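PDB 5ZB2: DNA repair protein RAD7 from Saccharomyces cerevisiae, which belongs to the global genome repair complex, which promotes nucleotide excision repair of nontranscribed DNA, and interacts with Elc1. Local coordinates for residues S180-L185 with Q201-D206; E207-C212 with T237-V242. One frame throughout, in Å; residues are numbered along the deposited sequence. Where two conformers were deposited one is given.

Contact 1 (S180-L185 with Q201-D206)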
loop_
_atom_site.group_PDB
_atom_site.type_symbol
_atom_site.label_atom_id
_atom_site.label_comp_id
_atom_site.label_asym_id
_atom_site.label_seq_id
_atom_site.Cartn_x
_atom_site.Cartn_y
_atom_site.Cartn_z
ATOM N N SER A 180 30.519 8.444 12.015
ATOM C CA SER A 180 31.636 7.521 12.190
ATOM C C SER A 180 31.469 6.232 11.396
ATOM O O SER A 180 32.448 5.495 11.232
ATOM C CB SER A 180 31.812 7.191 13.672
ATOM O OG SER A 180 30.653 6.566 14.191
ATOM N N THR A 181 30.266 5.944 10.900
ATOM C CA THR A 181 30.023 4.742 10.115
ATOM C C THR A 181 30.221 4.960 8.621
ATOM O O THR A 181 30.479 3.991 7.896
ATOM C CB THR A 181 28.599 4.237 10.370
ATOM O OG1 THR A 181 28.392 4.101 11.780
ATOM C CG2 THR A 181 28.365 2.889 9.704
ATOM N N LEU A 182 30.123 6.200 8.150
ATOM C CA LEU A 182 30.194 6.476 6.721
ATOM C C LEU A 182 31.598 6.232 6.181
ATOM O O LEU A 182 32.585 6.749 6.717
ATOM C CB LEU A 182 29.781 7.921 6.443
ATOM C CG LEU A 182 28.305 8.280 6.630
ATOM C CD1 LEU A 182 28.128 9.782 6.539
ATOM C CD2 LEU A 182 27.432 7.571 5.595
ATOM N N VAL A 183 31.684 5.442 5.112
ATOM C CA VAL A 183 32.891 5.342 4.300
ATOM C C VAL A 183 32.690 5.911 2.909
ATOM O O VAL A 183 33.650 5.950 2.123
ATOM C CB VAL A 183 33.394 3.888 4.214
ATOM C CG1 VAL A 183 33.900 3.421 5.571
ATOM C CG2 VAL A 183 32.300 2.965 3.699
ATOM N N SER A 184 31.479 6.360 2.577
ATOM C CA SER A 184 31.174 6.911 1.261
ATOM C C SER A 184 30.041 7.917 1.406
ATOM O O SER A 184 29.020 7.615 2.033
ATOM C CB SER A 184 30.789 5.799 0.281
ATOM O OG SER A 184 30.255 6.329 -0.919
ATOM N N LEU A 185 30.228 9.111 0.840
ATOM C CA LEU A 185 29.273 10.201 0.991
ATOM C C LEU A 185 29.155 10.979 -0.313
ATOM O O LEU A 185 30.164 11.317 -0.941
ATOM C CB LEU A 185 29.687 11.154 2.119
ATOM C CG LEU A 185 28.798 12.385 2.317
ATOM C CD1 LEU A 185 27.398 11.985 2.792
ATOM C CD2 LEU A 185 29.445 13.349 3.295
ATOM N N GLN A 201 34.856 17.201 10.698
ATOM C CA GLN A 201 34.642 16.816 12.091
ATOM C C GLN A 201 34.126 15.387 12.207
ATOM O O GLN A 201 34.551 14.640 13.097
ATOM C CB GLN A 201 33.652 17.770 12.759
ATOM C CG GLN A 201 34.051 19.228 12.727
ATOM C CD GLN A 201 33.134 20.090 13.570
ATOM O OE1 GLN A 201 32.501 19.609 14.512
ATOM N NE2 GLN A 201 33.053 21.370 13.233
ATOM N N TYR A 202 33.202 14.991 11.330
ATOM C CA TYR A 202 32.429 13.774 11.539
ATOM C C TYR A 202 32.900 12.586 10.715
ATOM O O TYR A 202 32.634 11.445 11.107
ATOM C CB TYR A 202 30.953 14.032 11.224
ATOM C CG TYR A 202 30.242 14.866 12.262
ATOM C CD1 TYR A 202 29.668 14.274 13.381
ATOM C CD2 TYR A 202 30.126 16.241 12.117
ATOM C CE1 TYR A 202 29.014 15.028 14.330
ATOM C CE2 TYR A 202 29.471 17.004 13.064
ATOM C CZ TYR A 202 28.915 16.390 14.168
ATOM O OH TYR A 202 28.257 17.139 15.114
ATOM N N LEU A 203 33.573 12.812 9.589
ATOM C CA LEU A 203 33.954 11.723 8.691
ATOM C C LEU A 203 35.306 11.180 9.143
ATOM O O LEU A 203 36.353 11.448 8.551
ATOM C CB LEU A 203 33.990 12.209 7.246
ATOM C CG LEU A 203 32.682 12.763 6.679
ATOM C CD1 LEU A 203 32.876 13.163 5.227
ATOM C CD2 LEU A 203 31.550 11.750 6.806
ATOM N N VAL A 204 35.271 10.384 10.212
ATOM C CA VAL A 204 36.484 9.922 10.879
ATOM C C VAL A 204 36.772 8.452 10.628
ATOM O O VAL A 204 37.816 7.957 11.075
ATOM C CB VAL A 204 36.423 10.200 12.394
ATOM C CG1 VAL A 204 36.250 11.694 12.649
ATOM C CG2 VAL A 204 35.299 9.406 13.044
ATOM N N ASN A 205 35.897 7.735 9.924
ATOM C CA ASN A 205 36.139 6.320 9.677
ATOM C C ASN A 205 37.462 6.136 8.946
ATOM O O ASN A 205 37.690 6.728 7.886
ATOM C CB ASN A 205 34.999 5.715 8.865
ATOM C CG ASN A 205 34.998 4.197 8.907
ATOM O OD1 ASN A 205 35.799 3.544 8.236
ATOM N ND2 ASN A 205 34.087 3.628 9.693
ATOM N N ASP A 206 38.335 5.307 9.517
ATOM C CA ASP A 206 39.667 5.089 8.967
ATOM C C ASP A 206 39.660 4.343 7.638
ATOM O O ASP A 206 40.739 4.111 7.085
ATOM C CB ASP A 206 40.520 4.325 9.983
ATOM C CG ASP A 206 40.717 5.096 11.277
ATOM O OD1 ASP A 206 40.941 6.323 11.215
ATOM O OD2 ASP A 206 40.639 4.475 12.359
HETATM O O HOH W 1 33.398 8.479 8.496
#
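Asn205 makes the direct polar link, its side-chain amide reaching the backbone carbonyl of Ser180. ND2 donates to Ser180 O over 2.9 Å in a nearly straight bond (171° at the hydrogen); the donor lies in the carbonyl plane and the acceptor in the amide plane, though the two planes are steeply inclined to each other. CG of Asn205 stands anti to its backbone N (chi1 -164°), on the side of the 180-185 segment, and chi2 then turns ND2 toward Ser180 O. The other amide atom, OD1, accepts from the backbone N of Glu207, and bonds at both ends of the amide probably hold its rotation.

A water makes a second polar bridge. It donates to Leu182 O at 2.6 Å and accepts from Asn205 N at 3.0 Å, joining two backbone groups that do not bond directly.

Near the polar bonds, a methyl of Val183, CG1, makes van der Waals contact with the Asn205 amide, 3.3 Å from OD1. The apolar contacts lie deeper, where the fork of Leu203 reaches two leucines: CD2 approaches Leu182 CD1 at 4.0 Å, the side chains crossing obliquely, and CD1 approaches Leu185 CD2 at 3.9 Å, the side chains crossing at about a right angle. Leu203 centres an inverse gamma turn just after helix 199-202, closed by a weak bond from Val204 N to Tyr202 O (3.0 Å). Leu175 of helix 168-178 and Leu230 of helix 224-234 also touch Leu203, setting it in the helix-lined interior of the leucine-rich repeat solenoid.

The chemistry is thus divided: leucine packing fills the inside, while one amide and one water tie together the loops entering strands 184-188 and 210-214, satisfying backbone carbonyls there.

Contact 2 (E207-C212 with T237-V242); sequences EFHSLC and TLRKLV. With GOL (glycerol), chain G.
His209 and Arg239 lie nearly flat on one another, ring and guanidinium planes 20° apart and centres 3.9 Å apart. NH2 sits over the centre of the imidazole, whereas His209 CG lies over the guanidinium toward its rim. The Arg239 chain is bent at chi3 (-56°), which places NE, and chi4 (-98°) then sets CZ against the ring. Ser210 OG meets ND1 at the ring edge, in plane (3.0 Å), and also bonds O2 of a glycerol, probably from the crystallisation liquor, whose O1 accepts from Arg239 NE. An alanine in place of His209 would probably leave the guanidinium without its stacking surface and freer to turn, and Ser210 OG without its ring partner.

Lys240, extended beyond CG, runs beside Ser210 and brings CE to 3.6 Å from Cys212 SG. Behind this face, Leu211 and Leu241 lie side by side pointing the same way, CD2 to CD1 4.1 Å.

Parallel backbone pairing continues alongside: His209 O accepts from both Arg239 N and Lys240 N, Leu211 N donates to Lys240 O at 2.9 Å, and Leu211 O receives Val242 N. Ahead of the strands, Thr237 OG1 approaches Phe208 O at a doubtfully short 2.4 Å.

Leu211 and Phe208 pack on helix 224-234, which links the two strands; strand 184-188 flanks 210-214, and strand 270-272 flanks 240-244.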
loop_
_atom_site.group_PDB
_atom_site.type_symbol
_atom_site.label_atom_id
_atom_site.label_comp_id
_atom_site.label_asym_id
_atom_site.label_seq_id
_atom_site.Cartn_x
_atom_site.Cartn_y
_atom_site.Cartn_z
ATOM N N GLU A 207 38.492 3.964 7.109
ATOM C CA GLU A 207 38.400 3.290 5.818
ATOM C C GLU A 207 37.644 4.119 4.782
ATOM O O GLU A 207 37.244 3.584 3.744
ATOM C CB GLU A 207 37.730 1.924 5.982
ATOM C CG GLU A 207 38.545 0.916 6.767
ATOM C CD GLU A 207 37.756 -0.338 7.090
ATOM O OE1 GLU A 207 36.553 -0.218 7.404
ATOM O OE2 GLU A 207 38.335 -1.442 7.020
ATOM N N PHE A 208 37.442 5.412 5.037
ATOM C CA PHE A 208 36.674 6.245 4.118
ATOM C C PHE A 208 37.324 6.233 2.741
ATOM O O PHE A 208 38.541 6.403 2.617
ATOM C CB PHE A 208 36.575 7.678 4.648
ATOM C CG PHE A 208 35.494 8.487 3.993
ATOM C CD1 PHE A 208 35.726 9.141 2.795
ATOM C CD2 PHE A 208 34.238 8.583 4.571
ATOM C CE1 PHE A 208 34.723 9.879 2.186
ATOM C CE2 PHE A 208 33.237 9.317 3.970
ATOM C CZ PHE A 208 33.478 9.966 2.774
ATOM N N HIS A 209 36.511 6.039 1.698
ATOM C CA HIS A 209 37.070 5.861 0.364
ATOM C C HIS A 209 36.376 6.621 -0.760
ATOM O O HIS A 209 36.952 6.689 -1.851
ATOM C CB HIS A 209 37.092 4.366 0.001
ATOM C CG HIS A 209 35.754 3.696 0.069
ATOM N ND1 HIS A 209 34.776 3.883 -0.885
ATOM C CD2 HIS A 209 35.240 2.821 0.967
ATOM C CE1 HIS A 209 33.716 3.160 -0.573
ATOM N NE2 HIS A 209 33.969 2.508 0.547
ATOM N N SER A 210 35.191 7.203 -0.556
ATOM C CA SER A 210 34.453 7.842 -1.646
ATOM C C SER A 210 33.801 9.130 -1.163
ATOM O O SER A 210 32.928 9.098 -0.289
ATOM C CB SER A 210 33.389 6.899 -2.218
ATOM O OG SER A 210 33.981 5.856 -2.970
ATOM N N LEU A 211 34.206 10.252 -1.755
ATOM C CA LEU A 211 33.639 11.561 -1.464
ATOM C C LEU A 211 33.189 12.202 -2.762
ATOM O O LEU A 211 33.975 12.305 -3.711
ATOM C CB LEU A 211 34.655 12.480 -0.773
ATOM C CG LEU A 211 34.153 13.914 -0.559
ATOM C CD1 LEU A 211 33.059 13.929 0.484
ATOM C CD2 LEU A 211 35.284 14.841 -0.171
ATOM N N CYS A 212 31.927 12.632 -2.804
ATOM C CA CYS A 212 31.354 13.294 -3.971
ATOM C C CYS A 212 30.665 14.574 -3.521
ATOM O O CYS A 212 29.791 14.535 -2.649
ATOM C CB CYS A 212 30.357 12.382 -4.695
ATOM S SG CYS A 212 31.054 10.821 -5.278
ATOM N N THR A 237 42.971 6.684 2.426
ATOM C CA THR A 237 42.218 5.559 1.878
ATOM C C THR A 237 41.276 5.971 0.750
ATOM O O THR A 237 40.426 5.172 0.340
ATOM C CB THR A 237 41.420 4.869 2.988
ATOM O OG1 THR A 237 40.639 5.841 3.691
ATOM C CG2 THR A 237 42.352 4.171 3.970
ATOM N N LEU A 238 41.417 7.183 0.229
ATOM C CA LEU A 238 40.473 7.707 -0.750
ATOM C C LEU A 238 40.628 6.985 -2.085
ATOM O O LEU A 238 41.712 6.990 -2.679
ATOM C CB LEU A 238 40.700 9.206 -0.915
ATOM C CG LEU A 238 39.620 10.033 -1.604
ATOM C CD1 LEU A 238 38.263 9.848 -0.938
ATOM C CD2 LEU A 238 40.026 11.498 -1.575
ATOM N N ARG A 239 39.542 6.370 -2.561
ATOM C CA ARG A 239 39.521 5.738 -3.876
ATOM C C ARG A 239 38.661 6.479 -4.892
ATOM O O ARG A 239 38.790 6.219 -6.094
ATOM C CB ARG A 239 39.026 4.287 -3.764
ATOM C CG ARG A 239 39.812 3.435 -2.771
ATOM C CD ARG A 239 39.525 1.947 -2.949
ATOM N NE ARG A 239 38.100 1.634 -2.851
ATOM C CZ ARG A 239 37.487 1.181 -1.760
ATOM N NH1 ARG A 239 38.161 0.972 -0.637
ATOM N NH2 ARG A 239 36.184 0.931 -1.793
ATOM N N LYS A 240 37.796 7.391 -4.451
ATOM C CA LYS A 240 36.927 8.142 -5.352
ATOM C C LYS A 240 36.809 9.567 -4.841
ATOM O O LYS A 240 36.292 9.791 -3.742
ATOM C CB LYS A 240 35.542 7.488 -5.446
ATOM C CG LYS A 240 34.533 8.245 -6.303
ATOM C CD LYS A 240 33.203 7.503 -6.363
ATOM C CE LYS A 240 32.250 8.116 -7.373
ATOM N NZ LYS A 240 30.996 7.322 -7.497
ATOM N N LEU A 241 37.280 10.527 -5.636
ATOM C CA LEU A 241 37.154 11.944 -5.310
ATOM C C LEU A 241 36.470 12.664 -6.462
ATOM O O LEU A 241 36.992 12.686 -7.582
ATOM C CB LEU A 241 38.524 12.567 -5.027
ATOM C CG LEU A 241 38.505 14.055 -4.669
ATOM C CD1 LEU A 241 37.738 14.287 -3.379
ATOM C CD2 LEU A 241 39.923 14.602 -4.563
ATOM N N VAL A 242 35.314 13.263 -6.183
ATOM C CA VAL A 242 34.522 13.971 -7.184
ATOM C C VAL A 242 34.161 15.337 -6.618
ATOM O O VAL A 242 33.424 15.429 -5.629
ATOM C CB VAL A 242 33.255 13.188 -7.573
ATOM C CG1 VAL A 242 32.344 14.023 -8.485
ATOM C CG2 VAL A 242 33.629 11.882 -8.273
HETATM C C1 GOL G . 34.440 2.138 -4.462
HETATM O O1 GOL G . 35.705 1.765 -4.964
HETATM C C2 GOL G . 33.783 3.130 -5.421
HETATM O O2 GOL G . 32.993 4.064 -4.716
HETATM C C3 GOL G . 34.855 3.855 -6.228
HETATM O O3 GOL G . 35.197 3.104 -7.372
#

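Contacts 1 and 2 follow in series along the chain, with centres about 10 Å apart, and occupy successive turns of the leucine-rich repeat solenoid. Asp206 is followed directly by Glu207, so the second segment of contact 1 leads into the first of contact 2, and strand 184-188 pairs with 210-214, which pairs with 240-244. Backbone atoms join the contacts directly: Val183 O lies 2.9 Å from His209 N, and Leu185 O 2.9 Å from Cys212 N, both probable hydrogen bonds. Helices 199-202 and 224-234 follow strands 184-188 and 210-214 on the solenoid's outer side. Together the contacts place neighbouring repeats side by side within the leucine-rich repeat domain of Rad7.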